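Side-chain contacts in phenylacetaldehyde dehydrogenase (Burkholderia cenocepacia, PDB 4O5H), which probably oxidises phenylacetaldehyde to phenylacetate with NAD+ as the electron acceptor, as a member of the aldehyde dehydrogenase family: residues A[372-375]-A[376-380]; A[403-406]-A[407-410]. All coordinates share one frame; numbering follows the deposited sequence.

Interaction 1 of 2, residues A[372-375]-A[376-380]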
loop_
_atom_site.group_PDB
_atom_site.type_symbol
_atom_site.label_atom_id
_atom_site.label_comp_id
_atom_site.label_asym_id
_atom_site.label_seq_id
_atom_site.Cartn_x
_atom_site.Cartn_y
_atom_site.Cartn_z
ATOM N N ILE A 372 32.088 0.387 12.092
ATOM C CA ILE A 372 33.133 1.347 12.476
ATOM C C ILE A 372 34.506 0.907 11.949
ATOM O O ILE A 372 35.232 1.701 11.348
ATOM C CB ILE A 372 33.217 1.528 14.004
ATOM C CG1 ILE A 372 31.934 2.185 14.528
ATOM C CG2 ILE A 372 34.446 2.379 14.360
ATOM C CD1 ILE A 372 31.794 2.151 16.041
ATOM N N ASP A 373 34.839 -0.367 12.154
ATOM C CA ASP A 373 36.111 -0.945 11.665
ATOM C C ASP A 373 36.222 -0.808 10.151
ATOM O O ASP A 373 37.271 -0.433 9.620
ATOM C CB ASP A 373 36.244 -2.410 12.082
ATOM C CG ASP A 373 36.416 -2.571 13.591
ATOM O OD1 ASP A 373 36.618 -1.576 14.327
ATOM O OD2 ASP A 373 36.384 -3.712 14.052
ATOM N N SER A 374 35.125 -1.078 9.463
ATOM C CA SER A 374 35.053 -0.907 8.035
ATOM C C SER A 374 35.391 0.547 7.591
ATOM O O SER A 374 36.111 0.745 6.626
ATOM C CB SER A 374 33.661 -1.343 7.578
ATOM O OG SER A 374 33.153 -0.553 6.562
ATOM N N GLY A 375 34.861 1.535 8.300
ATOM C CA GLY A 375 35.141 2.942 8.058
ATOM C C GLY A 375 36.620 3.249 8.181
ATOM O O GLY A 375 37.206 3.886 7.282
ATOM N N PHE A 376 37.235 2.774 9.270
ATOM C CA PHE A 376 38.672 2.943 9.473
ATOM C C PHE A 376 39.443 2.312 8.323
ATOM O O PHE A 376 40.332 2.935 7.751
ATOM C CB PHE A 376 39.162 2.328 10.792
ATOM C CG PHE A 376 38.638 3.001 12.029
ATOM C CD1 PHE A 376 38.501 4.384 12.093
ATOM C CD2 PHE A 376 38.308 2.244 13.156
ATOM C CE1 PHE A 376 38.034 4.997 13.241
ATOM C CE2 PHE A 376 37.854 2.858 14.309
ATOM C CZ PHE A 376 37.699 4.238 14.342
ATOM N N GLY A 377 39.065 1.098 7.969
ATOM C CA GLY A 377 39.668 0.400 6.848
ATOM C C GLY A 377 39.603 1.161 5.528
ATOM O O GLY A 377 40.462 0.999 4.689
ATOM N N GLU A 378 38.578 1.982 5.328
ATOM C CA GLU A 378 38.440 2.737 4.081
ATOM C C GLU A 378 39.008 4.143 4.154
ATOM O O GLU A 378 38.985 4.863 3.153
ATOM C CB GLU A 378 36.980 2.791 3.644
ATOM C CG GLU A 378 36.410 1.433 3.282
ATOM C CD GLU A 378 35.038 1.539 2.619
ATOM O OE1 GLU A 378 34.025 1.596 3.264
ATOM O OE2 GLU A 378 35.002 1.605 1.391
ATOM N N GLY A 379 39.535 4.540 5.307
ATOM C CA GLY A 379 40.248 5.828 5.410
ATOM C C GLY A 379 39.552 6.874 6.267
ATOM O O GLY A 379 40.037 7.987 6.390
ATOM N N ALA A 380 38.411 6.541 6.840
ATOM C CA ALA A 380 37.712 7.469 7.730
ATOM C C ALA A 380 38.462 7.555 9.023
ATOM O O ALA A 380 39.190 6.624 9.379
ATOM C CB ALA A 380 36.295 6.978 7.999
HETATM O O HOH W 1 33.090 2.108 5.621
#
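The chi1 of I372, -66° to CG1, sets CG1 opposite the carbonyl carbon and leaves the CG2 methyl opposite the backbone N, where the ring of F376 lies next to it. F376 carries CG anti to its carbonyl carbon (chi1 -66°), which turns the ring back along the preceding turn. The two side chains run side by side and meet where I372 CG2 approaches F376 CE2 at 3.4 Å. The carbonyl oxygen of I372 sits over one ring face, displaced toward the rim, while accepting the bond from F376 N at 3.1 Å. Both apolar residues also reach strand 399-402, I372 at T399 and F376 at L401, so a branched aliphatic and a flat aromatic suit this flank of helix 362-378. The helix closes in a Schellman motif. G379 takes positive phi (113°), a conformation in which a side chain would press on the preceding carbonyl oxygen, and glycine avoids this. G379 N donates to F376 O at 3.0 Å. The chain can then fold back so that A380 N donates to G375 O at 2.9 Å, from above the carbonyl plane, and A380 CB packs 3.3 Å from that same oxygen. E378 N makes two weak bonds, to S374 O and G375 O. On the polar flank a water hydrogen-bonds S374 OG at 2.8 Å and donates to E378 OE1 at 2.6 Å, bridging two side-chain oxygens that stand 4.0 Å apart. E378 OE1 probably also accepts a hydrogen bond from R409 N.

Interaction 2 of 2, residues A[403-406]-A[407-410]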
loop_
_atom_site.group_PDB
_atom_site.type_symbol
_atom_site.label_atom_id
_atom_site.label_comp_id
_atom_site.label_asym_id
_atom_site.label_seq_id
_atom_site.Cartn_x
_atom_site.Cartn_y
_atom_site.Cartn_z
ATOM N N ASP A 403 36.304 12.661 7.347
ATOM C CA ASP A 403 37.107 12.262 6.192
ATOM C C ASP A 403 36.444 11.106 5.499
ATOM O O ASP A 403 37.102 10.245 4.906
ATOM C CB ASP A 403 38.548 11.882 6.560
ATOM C CG ASP A 403 39.337 13.029 7.192
ATOM O OD1 ASP A 403 38.996 14.195 6.977
ATOM O OD2 ASP A 403 40.319 12.725 7.886
ATOM N N THR A 404 35.128 11.078 5.564
ATOM C CA THR A 404 34.361 10.039 4.874
ATOM C C THR A 404 33.994 10.496 3.476
ATOM O O THR A 404 34.039 11.674 3.180
ATOM C CB THR A 404 33.071 9.723 5.614
ATOM O OG1 THR A 404 32.354 10.942 5.853
ATOM C CG2 THR A 404 33.361 9.038 6.938
ATOM N N THR A 405 33.650 9.553 2.609
ATOM C CA THR A 405 33.161 9.867 1.255
ATOM C C THR A 405 31.882 9.065 0.980
ATOM O O THR A 405 31.613 8.057 1.651
ATOM C CB THR A 405 34.176 9.457 0.177
ATOM O OG1 THR A 405 34.305 8.037 0.211
ATOM C CG2 THR A 405 35.531 10.105 0.405
ATOM N N GLN A 406 31.141 9.467 -0.048
ATOM C CA GLN A 406 29.878 8.812 -0.379
ATOM C C GLN A 406 30.060 7.356 -0.782
ATOM O O GLN A 406 29.116 6.584 -0.691
ATOM C CB GLN A 406 29.124 9.578 -1.487
ATOM C CG GLN A 406 28.729 11.003 -1.093
ATOM C CD GLN A 406 27.687 11.042 0.017
ATOM O OE1 GLN A 406 27.963 11.499 1.136
ATOM N NE2 GLN A 406 26.481 10.535 -0.282
ATOM N N ALA A 407 31.257 6.971 -1.195
ATOM C CA ALA A 407 31.498 5.582 -1.575
ATOM C C ALA A 407 31.666 4.631 -0.397
ATOM O O ALA A 407 31.640 3.424 -0.580
ATOM C CB ALA A 407 32.747 5.507 -2.467
ATOM N N MET A 408 31.904 5.134 0.799
ATOM C CA MET A 408 32.248 4.230 1.903
ATOM C C MET A 408 31.039 3.515 2.452
ATOM O O MET A 408 29.947 4.081 2.495
ATOM C CB MET A 408 32.878 5.017 3.047
ATOM C CG MET A 408 34.212 5.649 2.697
ATOM S SD MET A 408 34.888 6.449 4.154
ATOM C CE MET A 408 36.396 7.125 3.443
ATOM N N ARG A 409 31.235 2.301 2.934
ATOM C CA ARG A 409 30.114 1.503 3.526
ATOM C C ARG A 409 29.416 2.216 4.677
ATOM O O ARG A 409 28.197 2.197 4.747
ATOM C CB ARG A 409 30.599 0.168 4.026
ATOM C CG ARG A 409 31.194 -0.698 2.946
ATOM C CD ARG A 409 31.439 -2.106 3.449
ATOM N NE ARG A 409 30.175 -2.668 3.903
ATOM C CZ ARG A 409 30.064 -3.663 4.765
ATOM N NH1 ARG A 409 31.139 -4.253 5.255
ATOM N NH2 ARG A 409 28.849 -4.081 5.131
ATOM N N VAL A 410 30.188 2.874 5.542
ATOM C CA VAL A 410 29.600 3.629 6.661
ATOM C C VAL A 410 28.699 4.765 6.240
ATOM O O VAL A 410 27.816 5.148 6.980
ATOM C CB VAL A 410 30.637 4.212 7.653
ATOM C CG1 VAL A 410 31.225 3.105 8.507
ATOM C CG2 VAL A 410 31.722 5.011 6.946
#
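M408 folds its side chain back over T404 and T405, across a type I beta turn that runs from T405 to M408 and leads into helix 409-412, with M408 at the N-cap position. The turn is closed by M408 N donating to T405 O at 3.1 Å, nearly straight at the hydrogen (168°). From here M408 CB rests against T405 O at 3.6 Å, and CG lies 3.4 Å from T405 OG1, whose hydroxyl stands between its own backbone N and carbonyl carbon. Beyond CG the chain is extended (chi2 -176°), carrying SD back along the extended backbone of T404 and T405. The sulfur passes T404 CA at 3.7 Å and accepts a weak hydrogen bond from T405 N. A long, flexible thioether suits this place: it fills buried space, crosses both threonine side chains at about a right angle, and still offers a soft acceptor to a backbone N-H. T404, also buried, turns CG2 toward V410 CG2 at 4.3 Å and packs on strand 419-425. Q406 points its amide away from the turn, bonding Y324 OH through OE1 and D437 through NE2. At the tip of M408, the methyl CE comes to rest 3.5 Å from D403 O.

Interactions 1 and 2 lie next to each other, their centres about 9 Å apart: the first finishes helix 362-378, and the second leads from strand 399-402 into helix 409-412. I372, G375 and A380 in the first and T404, M408 and V410 in the second are buried, while D373, E378, D403 and R409 are at the surface. Interaction 1 relies on helix-end backbone bonds, an aliphatic-aromatic contact and a water bridge; interaction 2 has one turn bond and a weak bond from T405 N to the thioether of M408. R409 directly follows the N-cap M408, so E378, probably bonded to R409 N, meets the N-terminus of helix 409-412. E378 O also lies 3.4 Å from M408 CE, and A380 CB packs on T404 CG2 at 3.7 Å.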